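Probable sulfate-binding lipoprotein SubI (Mycobacterium tuberculosis, PDB 6DDN) probably binds sulfate outside the cytoplasmic membrane as the lipoprotein solute receptor of a sulfate uptake system. Local coordinates at residues Thr52-Val57 with Arg80-Ile85; Gly135-Ser140 with Phe283-Gln288; Arg155-Leu160 with Val253-Thr258. All blocks are in the same frame, centred on the assembly; numbering follows the deposited sequence.

Contact 1 of 3, residues Thr52-Val57 with Arg80-Ile85; sequences TSITLV and RGVQVI
Ile-54 is hydrogen-bonded through both its N-H and its carbonyl to Gln-83 and Ile-85 of the parallel neighbour. Ile-54 N donates to Gln-83 O over 3.0 Å, almost straight at 170°, and Ile-54 O accepts Ile-85 N. The ladder continues with Leu-56 N to Ile-85 O at 2.7 Å and Gln-83 N to Thr-52 O. Between these bonds the alpha hydrogens of Val-82, Val-84, Ser-53 and Thr-55 lean on the same carbonyl oxygens. On the face carrying Ile-54, its CG1 sits between the backbone N and the carbonyl carbon (chi1 53°), which lays the chain over the neighbouring strand: Ile-54 CG1 comes 3.6 Å from Val-82 CG2 and Ile-54 CD1 3.7 Å from Val-84 CG2. This is the parallel strand pair of a beta-alpha-beta unit, strand 53-58 and strand 83-88 joined through helix 63-74. The other face is more polar. Ser-53 OG donates to Gln-83 OE1 at 3.1 Å, coming in from above the amide's carbonyl plane, while Thr-55 OG1 lies 3.8 Å from Ile-85 CD1. Gly-81, with its positive phi of 97°, precedes the strand. Further out, Phe-73 and Ile-70 of helix 63-74 back Val-82 and Val-84, and Ala-276 and Phe-280 of helix 274-284 touch Ile-54. Strand 53-58 also pairs with strand 106-108, through backbone bonds from Thr-55 and Val-57 to Leu-106.

Contact 2 of 3, residues Gly135-Ser140 with Phe283-Gln288; sequences GIPFGS and FQYTVQ
Pro-137 lies over one face of the Tyr-285 ring, and the main side-chain meeting is a CH-pi contact. Pro-137 CB stands 4.1 Å from the centroid of the Tyr-285 ring, 29° off the normal and displaced from the middle, with Tyr-285 CZ nearest at 3.7 Å. With CG anti to the carbonyl carbon (chi1 -64°), the tyrosine ring reaches across to the 135-137 loop, where Ile-136 O approaches its edge. A looser apolar touch brings Pro-137 CB to 4.3 Å from Gln-284 CB. In the type 2 periplasmic-binding-protein fold expected of this family, the contact joins the lead-in to strand 138-147 to the break between helices 274-284 and 287-295. Among the polar groups, Tyr-285 OH rests 3.3 Å from Gly-135 C, against the peptide that links Gly-135 to Ile-136. Within the break, Thr-286 is the N-cap of helix 287-295: Thr-286 OG1 caps Ala-289 N and also donates to Phe-283 O at 2.6 Å, in the carbonyl plane, where Thr-286 N is a second donor. Outside the pair, the Gln-284 amide is held at both ends, NE2 by Phe-280 O and OE1 by Trp-293 NE1. Gln-290 NE2 bridges Pro-137 O and Gln-284 O, joining the two segments indirectly.

Contact 3 of 3, residues Arg155-Leu160 with Val253-Thr258; sequences RDWDDL and VTPPQT. With SO4 (sulfate ion), chain G.
Pro-255 lies over one face of the Trp-157 indole: Pro-255 CB stands 4.0 Å from the centroid of the Trp-157 five-membered ring, 29° off its normal, and Pro-255 CG comes 3.4 Å from Trp-157 NE1. Beside this CH-pi contact, the bend at chi2 (-83°) swings the Arg-155 chain toward Val-253, where Arg-155 NH1 comes 3.9 Å from Val-253 CG2; Arg-155 NE is held by Asn-153 OD1. Pro-256 CD lies 3.6 Å from Arg-155 O.

One direct hydrogen bond joins the segments. Trp-157 NE1 donates to Gln-257 O over 2.9 Å, with the oxygen close to the indole plane and the N-H somewhat bent at 148°, which helps fix the rotation of the ring. Within 155-160, Asp-159 OD2 takes Arg-155 N and Asp-156 N from opposite faces of its carboxylate, and Asp-156 OD2 accepts Asp-159 N in an Asx motif.

The sulfate, probably from the crystallisation liquor, lies between the two segments. Sulfate O2 takes a straight bond from Trp-157 N at 2.8 Å; a bond from Gln-257 N to sulfate O1 is doubtful.

In what is probably a type 2 periplasmic-binding-protein fold, the indole meets Phe-144 of strand 138-147 edge-to-face, touches Ile-234 of strand 232-236, and packs on Ala-184, Pro-185 and Ala-188 of helix 177-190. Val-253 pairs through its backbone with Phe-144, while Thr-258, on strand 257-267, bonds through its backbone to Lys-318 and Trp-320 of the parallel strand 318-320.

How the contacts relate
From the N terminus, contact 1 closes first: strand 53-58 leads through helix 63-74 into strand 83-88, two parallel strands of one beta-alpha-beta unit, before the others begin. Contact 2 opens at 135-140 and closes only at 283-288, tying the start of strand 138-147 to the junction of helices 274-284 and 287-295. Contact 3 lies wholly within that span and joins the loop after strand 138-147 to the start of strand 257-267. Nearest atoms of contact 2 are about 7 Å from those of each of the others; the centres of contacts 1 and 3 are about 40 Å apart, on opposite sides of the chain's centre. All reach one mixed sheet.

Contact 1 of 3, residues Thr52-Val57 with Arg80-Ile85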
ATOM      1  N   THR A  52      -7.661   5.922  27.712  1.00104.13           N
ATOM      2  CA  THR A  52      -7.979   6.726  26.542  1.00 92.85           C
ATOM      3  C   THR A  52      -8.160   5.826  25.324  1.00 85.28           C
ATOM      4  O   THR A  52      -7.724   4.672  25.304  1.00 84.59           O
ATOM      5  CB  THR A  52      -6.877   7.770  26.303  1.00 91.02           C
ATOM      6  OG1 THR A  52      -6.654   8.504  27.513  1.00104.25           O
ATOM      7  CG2 THR A  52      -7.259   8.755  25.218  1.00 84.11           C
ATOM      8  N   SER A  53      -8.834   6.361  24.308  1.00 82.68           N
ATOM      9  CA  SER A  53      -9.173   5.621  23.102  1.00 78.13           C
ATOM     10  C   SER A  53      -8.792   6.440  21.875  1.00 72.71           C
ATOM     11  O   SER A  53      -9.140   7.621  21.781  1.00 72.68           O
ATOM     12  CB  SER A  53     -10.669   5.291  23.081  1.00 81.45           C
ATOM     13  OG  SER A  53     -11.006   4.528  21.942  1.00 79.42           O
ATOM     14  N   ILE A  54      -8.077   5.813  20.941  1.00 68.80           N
ATOM     15  CA  ILE A  54      -7.695   6.444  19.684  1.00 63.51           C
ATOM     16  C   ILE A  54      -8.177   5.572  18.533  1.00 60.81           C
ATOM     17  O   ILE A  54      -8.268   4.346  18.650  1.00 62.67           O
ATOM     18  CB  ILE A  54      -6.171   6.680  19.582  1.00 60.09           C
ATOM     19  CG1 ILE A  54      -5.407   5.385  19.857  1.00 64.39           C
ATOM     20  CG2 ILE A  54      -5.736   7.780  20.540  1.00 60.99           C
ATOM     21  CD1 ILE A  54      -3.920   5.485  19.590  1.00 62.82           C
ATOM     22  N   THR A  55      -8.486   6.216  17.411  1.00 59.49           N
ATOM     23  CA  THR A  55      -9.019   5.539  16.237  1.00 60.59           C
ATOM     24  C   THR A  55      -8.068   5.715  15.066  1.00 60.48           C
ATOM     25  O   THR A  55      -7.710   6.844  14.713  1.00 60.83           O
ATOM     26  CB  THR A  55     -10.403   6.078  15.868  1.00 61.53           C
ATOM     27  OG1 THR A  55     -11.336   5.743  16.902  1.00 70.91           O
ATOM     28  CG2 THR A  55     -10.870   5.476  14.552  1.00 58.16           C
ATOM     29  N   LEU A  56      -7.664   4.598  14.468  1.00 60.90           N
ATOM     30  CA  LEU A  56      -6.838   4.601  13.271  1.00 55.06           C
ATOM     31  C   LEU A  56      -7.721   4.316  12.064  1.00 57.05           C
ATOM     32  O   LEU A  56      -8.331   3.242  11.977  1.00 55.30           O
ATOM     33  CB  LEU A  56      -5.722   3.562  13.368  1.00 49.30           C
ATOM     34  CG  LEU A  56      -4.951   3.338  12.064  1.00 43.06           C
ATOM     35  CD1 LEU A  56      -4.147   4.573  11.690  1.00 37.62           C
ATOM     36  CD2 LEU A  56      -4.050   2.131  12.178  1.00 45.92           C
ATOM     37  N   VAL A  57      -7.798   5.272  11.148  1.00 55.35           N
ATOM     38  CA  VAL A  57      -8.470   5.088   9.869  1.00 56.38           C
ATOM     39  C   VAL A  57      -7.395   4.735   8.853  1.00 55.88           C
ATOM     40  O   VAL A  57      -6.613   5.597   8.435  1.00 62.37           O
ATOM     41  CB  VAL A  57      -9.258   6.337   9.453  1.00 58.72           C
ATOM     42  CG1 VAL A  57      -9.792   6.184   8.035  1.00 58.73           C
ATOM     43  CG2 VAL A  57     -10.399   6.587  10.425  1.00 61.14           C
ATOM     44  N   ARG A  80       0.192   1.483  27.377  1.00 78.59           N
ATOM     45  CA  ARG A  80      -0.676   0.795  28.323  1.00 78.36           C
ATOM     46  C   ARG A  80      -1.918   1.639  28.580  1.00 83.30           C
ATOM     47  O   ARG A  80      -1.815   2.808  28.964  1.00 86.76           O
ATOM     48  CB  ARG A  80       0.071   0.516  29.626  1.00 85.14           C
ATOM     49  CG  ARG A  80      -0.728  -0.292  30.641  1.00 93.45           C
ATOM     50  CD  ARG A  80       0.085  -1.465  31.174  1.00101.47           C
ATOM     51  NE  ARG A  80       0.111  -2.585  30.234  1.00102.42           N
ATOM     52  CZ  ARG A  80      -0.781  -3.571  30.219  1.00 98.19           C
ATOM     53  NH1 ARG A  80      -0.679  -4.549  29.327  1.00 96.70           N
ATOM     54  NH2 ARG A  80      -1.777  -3.582  31.098  1.00 92.64           N
ATOM     55  N   GLY A  81      -3.089   1.053  28.349  1.00 76.82           N
ATOM     56  CA  GLY A  81      -4.348   1.707  28.607  1.00 75.53           C
ATOM     57  C   GLY A  81      -4.987   2.366  27.403  1.00 72.02           C
ATOM     58  O   GLY A  81      -6.212   2.530  27.385  1.00 77.61           O
ATOM     59  N   VAL A  82      -4.207   2.760  26.403  1.00 65.21           N
ATOM     60  CA  VAL A  82      -4.761   3.438  25.238  1.00 66.02           C
ATOM     61  C   VAL A  82      -5.179   2.382  24.223  1.00 65.29           C
ATOM     62  O   VAL A  82      -4.345   1.757  23.561  1.00 62.52           O
ATOM     63  CB  VAL A  82      -3.781   4.460  24.646  1.00 65.38           C
ATOM     64  CG1 VAL A  82      -2.397   3.877  24.512  1.00 67.01           C
ATOM     65  CG2 VAL A  82      -4.290   4.974  23.304  1.00 63.56           C
ATOM     66  N   GLN A  83      -6.486   2.173  24.121  1.00 67.04           N
ATOM     67  CA  GLN A  83      -7.048   1.205  23.197  1.00 64.77           C
ATOM     68  C   GLN A  83      -7.120   1.800  21.797  1.00 65.01           C
ATOM     69  O   GLN A  83      -7.508   2.958  21.616  1.00 65.68           O
ATOM     70  CB  GLN A  83      -8.430   0.780  23.691  1.00 66.88           C
ATOM     71  CG  GLN A  83      -9.353   0.171  22.661  1.00 70.49           C
ATOM     72  CD  GLN A  83     -10.774   0.680  22.818  1.00 80.10           C
ATOM     73  OE1 GLN A  83     -10.997   1.785  23.316  1.00 87.37           O
ATOM     74  NE2 GLN A  83     -11.745  -0.132  22.416  1.00 79.37           N
ATOM     75  N   VAL A  84      -6.721   1.008  20.806  1.00 60.43           N
ATOM     76  CA  VAL A  84      -6.639   1.451  19.420  1.00 58.25           C
ATOM     77  C   VAL A  84      -7.771   0.791  18.647  1.00 63.61           C
ATOM     78  O   VAL A  84      -7.770  -0.430  18.448  1.00 71.62           O
ATOM     79  CB  VAL A  84      -5.277   1.117  18.793  1.00 52.96           C
ATOM     80  CG1 VAL A  84      -5.241   1.564  17.336  1.00 48.64           C
ATOM     81  CG2 VAL A  84      -4.149   1.763  19.587  1.00 51.23           C
ATOM     82  N   ILE A  85      -8.735   1.595  18.208  1.00 59.57           N
ATOM     83  CA  ILE A  85      -9.777   1.138  17.297  1.00 55.25           C
ATOM     84  C   ILE A  85      -9.276   1.327  15.873  1.00 56.07           C
ATOM     85  O   ILE A  85      -8.565   2.294  15.573  1.00 55.35           O
ATOM     86  CB  ILE A  85     -11.095   1.895  17.535  1.00 54.67           C
ATOM     87  CG1 ILE A  85     -11.460   1.875  19.018  1.00 57.90           C
ATOM     88  CG2 ILE A  85     -12.226   1.288  16.718  1.00 54.43           C
ATOM     89  CD1 ILE A  85     -12.152   3.126  19.472  1.00 63.05           C
TER

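Contact 2 of 3, residues Gly135-Ser140 with Phe283-Gln288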
ATOM      1  N   GLY A 135       7.256  10.626   6.951  1.00 73.62           N
ATOM      2  CA  GLY A 135       5.967  10.075   7.308  1.00 74.67           C
ATOM      3  C   GLY A 135       5.693   8.692   6.767  1.00 78.10           C
ATOM      4  O   GLY A 135       4.536   8.269   6.745  1.00 75.33           O
ATOM      5  N   ILE A 136       6.722   7.971   6.333  1.00 41.09           N
ATOM      6  CA  ILE A 136       6.571   6.633   5.773  1.00 49.62           C
ATOM      7  C   ILE A 136       7.227   5.647   6.738  1.00 51.12           C
ATOM      8  O   ILE A 136       8.463   5.599   6.831  1.00 50.21           O
ATOM      9  CB  ILE A 136       7.177   6.537   4.366  1.00 51.33           C
ATOM     10  CG1 ILE A 136       6.281   7.267   3.363  1.00 50.68           C
ATOM     11  CG2 ILE A 136       7.339   5.087   3.944  1.00 48.42           C
ATOM     12  CD1 ILE A 136       7.030   8.146   2.396  1.00 52.40           C
ATOM     13  N   PRO A 137       6.449   4.856   7.485  1.00 50.34           N
ATOM     14  CA  PRO A 137       7.043   3.916   8.442  1.00 51.04           C
ATOM     15  C   PRO A 137       7.299   2.540   7.847  1.00 50.19           C
ATOM     16  O   PRO A 137       8.052   1.743   8.416  1.00 51.92           O
ATOM     17  CB  PRO A 137       5.988   3.851   9.549  1.00 50.14           C
ATOM     18  CG  PRO A 137       4.700   4.024   8.810  1.00 48.23           C
ATOM     19  CD  PRO A 137       4.986   4.946   7.641  1.00 47.70           C
ATOM     20  N   PHE A 138       6.669   2.247   6.715  1.00 45.62           N
ATOM     21  CA  PHE A 138       6.843   0.963   6.050  1.00 44.01           C
ATOM     22  C   PHE A 138       6.363   1.098   4.612  1.00 44.70           C
ATOM     23  O   PHE A 138       5.890   2.155   4.188  1.00 48.52           O
ATOM     24  CB  PHE A 138       6.101  -0.157   6.792  1.00 40.24           C
ATOM     25  CG  PHE A 138       4.615   0.058   6.900  1.00 42.05           C
ATOM     26  CD1 PHE A 138       3.766  -0.299   5.862  1.00 47.71           C
ATOM     27  CD2 PHE A 138       4.066   0.604   8.046  1.00 40.22           C
ATOM     28  CE1 PHE A 138       2.398  -0.102   5.962  1.00 46.47           C
ATOM     29  CE2 PHE A 138       2.701   0.802   8.153  1.00 39.77           C
ATOM     30  CZ  PHE A 138       1.866   0.447   7.110  1.00 43.79           C
ATOM     31  N   GLY A 139       6.486   0.009   3.868  1.00 41.66           N
ATOM     32  CA  GLY A 139       6.034  -0.008   2.497  1.00 38.76           C
ATOM     33  C   GLY A 139       6.021  -1.416   1.951  1.00 38.10           C
ATOM     34  O   GLY A 139       6.006  -2.390   2.704  1.00 42.53           O
ATOM     35  N   SER A 140       6.038  -1.514   0.629  1.00 36.49           N
ATOM     36  CA  SER A 140       5.991  -2.808  -0.038  1.00 46.56           C
ATOM     37  C   SER A 140       6.461  -2.626  -1.476  1.00 49.99           C
ATOM     38  O   SER A 140       7.034  -1.592  -1.834  1.00 53.65           O
ATOM     39  CB  SER A 140       4.581  -3.406   0.029  1.00 46.83           C
ATOM     40  OG  SER A 140       4.581  -4.770  -0.347  1.00 46.84           O
ATOM     41  N   PHE A 283       5.750   5.213  18.094  1.00 55.57           N
ATOM     42  CA  PHE A 283       6.039   3.821  18.417  1.00 56.86           C
ATOM     43  C   PHE A 283       6.310   2.998  17.164  1.00 57.11           C
ATOM     44  O   PHE A 283       7.045   2.007  17.224  1.00 54.11           O
ATOM     45  CB  PHE A 283       4.878   3.216  19.209  1.00 52.31           C
ATOM     46  CG  PHE A 283       5.093   1.782  19.603  1.00 45.60           C
ATOM     47  CD1 PHE A 283       5.900   1.458  20.681  1.00 45.73           C
ATOM     48  CD2 PHE A 283       4.482   0.758  18.898  1.00 42.66           C
ATOM     49  CE1 PHE A 283       6.097   0.140  21.047  1.00 46.37           C
ATOM     50  CE2 PHE A 283       4.675  -0.561  19.258  1.00 43.33           C
ATOM     51  CZ  PHE A 283       5.484  -0.871  20.334  1.00 45.20           C
ATOM     52  N   GLN A 284       5.736   3.396  16.023  1.00 53.29           N
ATOM     53  CA  GLN A 284       5.910   2.631  14.793  1.00 48.65           C
ATOM     54  C   GLN A 284       7.359   2.625  14.329  1.00 53.28           C
ATOM     55  O   GLN A 284       7.820   1.636  13.746  1.00 53.95           O
ATOM     56  CB  GLN A 284       5.010   3.193  13.693  1.00 44.96           C
ATOM     57  CG  GLN A 284       3.540   3.235  14.060  1.00 47.94           C
ATOM     58  CD  GLN A 284       3.064   1.933  14.662  1.00 52.70           C
ATOM     59  OE1 GLN A 284       3.399   0.853  14.176  1.00 55.55           O
ATOM     60  NE2 GLN A 284       2.285   2.028  15.733  1.00 54.78           N
ATOM     61  N   TYR A 285       8.089   3.710  14.573  1.00 55.32           N
ATOM     62  CA  TYR A 285       9.472   3.816  14.132  1.00 54.11           C
ATOM     63  C   TYR A 285      10.456   3.190  15.110  1.00 55.80           C
ATOM     64  O   TYR A 285      11.663   3.216  14.848  1.00 60.57           O
ATOM     65  CB  TYR A 285       9.827   5.287  13.891  1.00 54.39           C
ATOM     66  CG  TYR A 285       9.014   5.905  12.776  1.00 55.60           C
ATOM     67  CD1 TYR A 285       9.414   5.788  11.453  1.00 56.49           C
ATOM     68  CD2 TYR A 285       7.834   6.587  13.046  1.00 57.97           C
ATOM     69  CE1 TYR A 285       8.668   6.340  10.428  1.00 58.32           C
ATOM     70  CE2 TYR A 285       7.080   7.145  12.026  1.00 59.02           C
ATOM     71  CZ  TYR A 285       7.503   7.019  10.719  1.00 58.10           C
ATOM     72  OH  TYR A 285       6.760   7.571   9.701  1.00 55.95           O
ATOM     73  N   THR A 286       9.978   2.632  16.219  1.00 55.05           N
ATOM     74  CA  THR A 286      10.861   1.926  17.133  1.00 52.92           C
ATOM     75  C   THR A 286      11.414   0.671  16.468  1.00 49.16           C
ATOM     76  O   THR A 286      10.884   0.173  15.471  1.00 46.58           O
ATOM     77  CB  THR A 286      10.126   1.545  18.417  1.00 50.34           C
ATOM     78  OG1 THR A 286       9.050   0.653  18.102  1.00 46.81           O
ATOM     79  CG2 THR A 286       9.574   2.782  19.108  1.00 50.41           C
ATOM     80  N   VAL A 287      12.505   0.159  17.038  1.00 50.04           N
ATOM     81  CA  VAL A 287      13.123  -1.046  16.494  1.00 51.96           C
ATOM     82  C   VAL A 287      12.142  -2.211  16.540  1.00 54.04           C
ATOM     83  O   VAL A 287      12.003  -2.966  15.569  1.00 52.68           O
ATOM     84  CB  VAL A 287      14.425  -1.362  17.252  1.00 54.52           C
ATOM     85  CG1 VAL A 287      14.824  -2.817  17.056  1.00 53.12           C
ATOM     86  CG2 VAL A 287      15.540  -0.423  16.807  1.00 55.82           C
ATOM     87  N   GLN A 288      11.426  -2.356  17.658  1.00 56.64           N
ATOM     88  CA  GLN A 288      10.496  -3.471  17.811  1.00 56.32           C
ATOM     89  C   GLN A 288       9.377  -3.403  16.782  1.00 52.89           C
ATOM     90  O   GLN A 288       9.094  -4.389  16.090  1.00 52.17           O
ATOM     91  CB  GLN A 288       9.922  -3.485  19.227  1.00 59.52           C
ATOM     92  CG  GLN A 288       9.021  -4.675  19.509  1.00 62.14           C
ATOM     93  CD  GLN A 288       8.161  -4.480  20.744  1.00 63.75           C
ATOM     94  OE1 GLN A 288       8.062  -3.374  21.280  1.00 63.76           O
ATOM     95  NE2 GLN A 288       7.529  -5.556  21.199  1.00 62.56           N
TER

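Contact 3 of 3, residues Arg155-Leu160 with Val253-Thr258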
ATOM      1  N   ARG A 155       5.313 -14.404 -15.221  1.00 58.57           N
ATOM      2  CA  ARG A 155       6.600 -13.976 -14.680  1.00 57.07           C
ATOM      3  C   ARG A 155       6.929 -12.507 -14.911  1.00 52.77           C
ATOM      4  O   ARG A 155       7.828 -11.991 -14.234  1.00 52.56           O
ATOM      5  CB  ARG A 155       7.745 -14.819 -15.267  1.00 58.53           C
ATOM      6  CG  ARG A 155       7.557 -16.327 -15.175  1.00 61.15           C
ATOM      7  CD  ARG A 155       7.978 -16.881 -13.822  1.00 69.48           C
ATOM      8  NE  ARG A 155       7.478 -18.240 -13.626  1.00 78.09           N
ATOM      9  CZ  ARG A 155       7.413 -18.857 -12.449  1.00 81.03           C
ATOM     10  NH1 ARG A 155       7.819 -18.240 -11.347  1.00 84.24           N
ATOM     11  NH2 ARG A 155       6.942 -20.095 -12.374  1.00 78.40           N
ATOM     12  N   ASP A 156       6.255 -11.817 -15.828  1.00 50.18           N
ATOM     13  CA  ASP A 156       6.641 -10.450 -16.150  1.00 55.00           C
ATOM     14  C   ASP A 156       5.433  -9.690 -16.685  1.00 54.46           C
ATOM     15  O   ASP A 156       4.361 -10.259 -16.903  1.00 56.15           O
ATOM     16  CB  ASP A 156       7.827 -10.433 -17.129  1.00 58.98           C
ATOM     17  CG  ASP A 156       7.474 -10.942 -18.520  1.00 62.98           C
ATOM     18  OD1 ASP A 156       8.393 -10.999 -19.363  1.00 66.80           O
ATOM     19  OD2 ASP A 156       6.305 -11.289 -18.787  1.00 65.38           O
ATOM     20  N   TRP A 157       5.627  -8.386 -16.899  1.00 53.68           N
ATOM     21  CA  TRP A 157       4.513  -7.526 -17.286  1.00 47.58           C
ATOM     22  C   TRP A 157       3.954  -7.895 -18.652  1.00 51.14           C
ATOM     23  O   TRP A 157       2.749  -7.748 -18.886  1.00 55.11           O
ATOM     24  CB  TRP A 157       4.950  -6.063 -17.266  1.00 48.10           C
ATOM     25  CG  TRP A 157       5.071  -5.524 -15.879  1.00 48.06           C
ATOM     26  CD1 TRP A 157       6.218  -5.183 -15.230  1.00 49.81           C
ATOM     27  CD2 TRP A 157       4.003  -5.278 -14.959  1.00 47.06           C
ATOM     28  NE1 TRP A 157       5.935  -4.736 -13.965  1.00 49.42           N
ATOM     29  CE2 TRP A 157       4.580  -4.785 -13.774  1.00 47.42           C
ATOM     30  CE3 TRP A 157       2.614  -5.425 -15.023  1.00 51.40           C
ATOM     31  CZ2 TRP A 157       3.818  -4.437 -12.662  1.00 50.34           C
ATOM     32  CZ3 TRP A 157       1.858  -5.077 -13.918  1.00 50.92           C
ATOM     33  CH2 TRP A 157       2.462  -4.591 -12.752  1.00 51.40           C
ATOM     34  N   ASP A 158       4.804  -8.374 -19.564  1.00 54.15           N
ATOM     35  CA  ASP A 158       4.309  -8.821 -20.860  1.00 56.20           C
ATOM     36  C   ASP A 158       3.353  -9.998 -20.719  1.00 48.91           C
ATOM     37  O   ASP A 158       2.472 -10.188 -21.565  1.00 47.33           O
ATOM     38  CB  ASP A 158       5.478  -9.195 -21.773  1.00 63.69           C
ATOM     39  CG  ASP A 158       6.120  -7.986 -22.422  1.00 67.65           C
ATOM     40  OD1 ASP A 158       5.466  -6.923 -22.478  1.00 66.73           O
ATOM     41  OD2 ASP A 158       7.278  -8.101 -22.880  1.00 69.18           O
ATOM     42  N   ASP A 159       3.504 -10.795 -19.658  1.00 45.69           N
ATOM     43  CA  ASP A 159       2.617 -11.933 -19.451  1.00 47.17           C
ATOM     44  C   ASP A 159       1.178 -11.508 -19.193  1.00 49.67           C
ATOM     45  O   ASP A 159       0.262 -12.306 -19.418  1.00 53.96           O
ATOM     46  CB  ASP A 159       3.118 -12.795 -18.290  1.00 47.54           C
ATOM     47  CG  ASP A 159       4.290 -13.674 -18.679  1.00 51.77           C
ATOM     48  OD1 ASP A 159       4.335 -14.133 -19.839  1.00 53.07           O
ATOM     49  OD2 ASP A 159       5.167 -13.908 -17.823  1.00 56.19           O
ATOM     50  N   LEU A 160       0.956 -10.278 -18.727  1.00 46.13           N
ATOM     51  CA  LEU A 160      -0.398  -9.804 -18.474  1.00 44.96           C
ATOM     52  C   LEU A 160      -1.143  -9.446 -19.752  1.00 47.79           C
ATOM     53  O   LEU A 160      -2.367  -9.285 -19.709  1.00 48.56           O
ATOM     54  CB  LEU A 160      -0.378  -8.587 -17.545  1.00 42.79           C
ATOM     55  CG  LEU A 160       0.309  -8.707 -16.183  1.00 44.27           C
ATOM     56  CD1 LEU A 160      -0.252  -7.674 -15.218  1.00 43.31           C
ATOM     57  CD2 LEU A 160       0.182 -10.109 -15.605  1.00 45.24           C
ATOM     58  N   VAL A 253       4.713 -13.868  -7.702  1.00 42.25           N
ATOM     59  CA  VAL A 253       5.967 -13.606  -8.394  1.00 43.06           C
ATOM     60  C   VAL A 253       6.064 -12.105  -8.615  1.00 43.19           C
ATOM     61  O   VAL A 253       5.112 -11.484  -9.102  1.00 43.18           O
ATOM     62  CB  VAL A 253       6.053 -14.353  -9.738  1.00 49.28           C
ATOM     63  CG1 VAL A 253       7.502 -14.466 -10.193  1.00 48.52           C
ATOM     64  CG2 VAL A 253       5.405 -15.724  -9.635  1.00 51.29           C
ATOM     65  N   THR A 254       7.196 -11.528  -8.251  1.00 46.67           N
ATOM     66  CA  THR A 254       7.392 -10.109  -8.521  1.00 42.58           C
ATOM     67  C   THR A 254       8.032  -9.933  -9.892  1.00 49.67           C
ATOM     68  O   THR A 254       9.046 -10.580 -10.179  1.00 55.46           O
ATOM     69  CB  THR A 254       8.270  -9.472  -7.454  1.00 37.41           C
ATOM     70  OG1 THR A 254       7.777  -9.832  -6.158  1.00 43.83           O
ATOM     71  CG2 THR A 254       8.253  -7.960  -7.586  1.00 33.36           C
ATOM     72  N   PRO A 255       7.473  -9.091 -10.760  1.00 51.29           N
ATOM     73  CA  PRO A 255       8.091  -8.884 -12.065  1.00 46.96           C
ATOM     74  C   PRO A 255       9.484  -8.314 -11.902  1.00 43.46           C
ATOM     75  O   PRO A 255       9.797  -7.681 -10.876  1.00 44.83           O
ATOM     76  CB  PRO A 255       7.145  -7.886 -12.749  1.00 48.66           C
ATOM     77  CG  PRO A 255       6.439  -7.201 -11.631  1.00 53.72           C
ATOM     78  CD  PRO A 255       6.289  -8.239 -10.561  1.00 54.13           C
ATOM     79  N   PRO A 256      10.368  -8.536 -12.881  1.00 42.69           N
ATOM     80  CA  PRO A 256      11.740  -8.012 -12.759  1.00 45.33           C
ATOM     81  C   PRO A 256      11.790  -6.519 -12.486  1.00 45.97           C
ATOM     82  O   PRO A 256      12.608  -6.067 -11.677  1.00 48.97           O
ATOM     83  CB  PRO A 256      12.367  -8.372 -14.113  1.00 45.43           C
ATOM     84  CG  PRO A 256      11.586  -9.553 -14.581  1.00 46.06           C
ATOM     85  CD  PRO A 256      10.181  -9.321 -14.112  1.00 43.33           C
ATOM     86  N   GLN A 257      10.930  -5.742 -13.134  1.00 42.74           N
ATOM     87  CA  GLN A 257      10.745  -4.336 -12.811  1.00 41.47           C
ATOM     88  C   GLN A 257       9.443  -4.184 -12.038  1.00 46.13           C
ATOM     89  O   GLN A 257       8.393  -4.658 -12.483  1.00 53.26           O
ATOM     90  CB  GLN A 257      10.715  -3.469 -14.070  1.00 42.84           C
ATOM     91  CG  GLN A 257      11.927  -3.621 -14.974  1.00 53.63           C
ATOM     92  CD  GLN A 257      12.037  -2.493 -15.983  1.00 67.04           C
ATOM     93  OE1 GLN A 257      12.038  -1.318 -15.620  1.00 69.59           O
ATOM     94  NE2 GLN A 257      12.125  -2.848 -17.260  1.00 74.03           N
ATOM     95  N   THR A 258       9.517  -3.540 -10.877  1.00 46.23           N
ATOM     96  CA  THR A 258       8.341  -3.283 -10.062  1.00 43.77           C
ATOM     97  C   THR A 258       8.475  -1.905  -9.431  1.00 45.34           C
ATOM     98  O   THR A 258       9.511  -1.243  -9.546  1.00 44.46           O
ATOM     99  CB  THR A 258       8.149  -4.358  -8.986  1.00 44.68           C
ATOM    100  OG1 THR A 258       6.841  -4.234  -8.414  1.00 50.86           O
ATOM    101  CG2 THR A 258       9.189  -4.210  -7.890  1.00 41.14           C
TER
HETATM  102  S   SO4 G 405       9.336  -6.474 -16.681  1.00121.53           S
HETATM  103  O1  SO4 G 405       9.033  -5.634 -15.531  1.00122.34           O
HETATM  104  O2  SO4 G 405       8.336  -7.527 -16.763  1.00117.23           O
HETATM  105  O3  SO4 G 405       9.300  -5.678 -17.904  1.00125.12           O
HETATM  106  O4  SO4 G 405      10.664  -7.055 -16.508  1.00123.59           O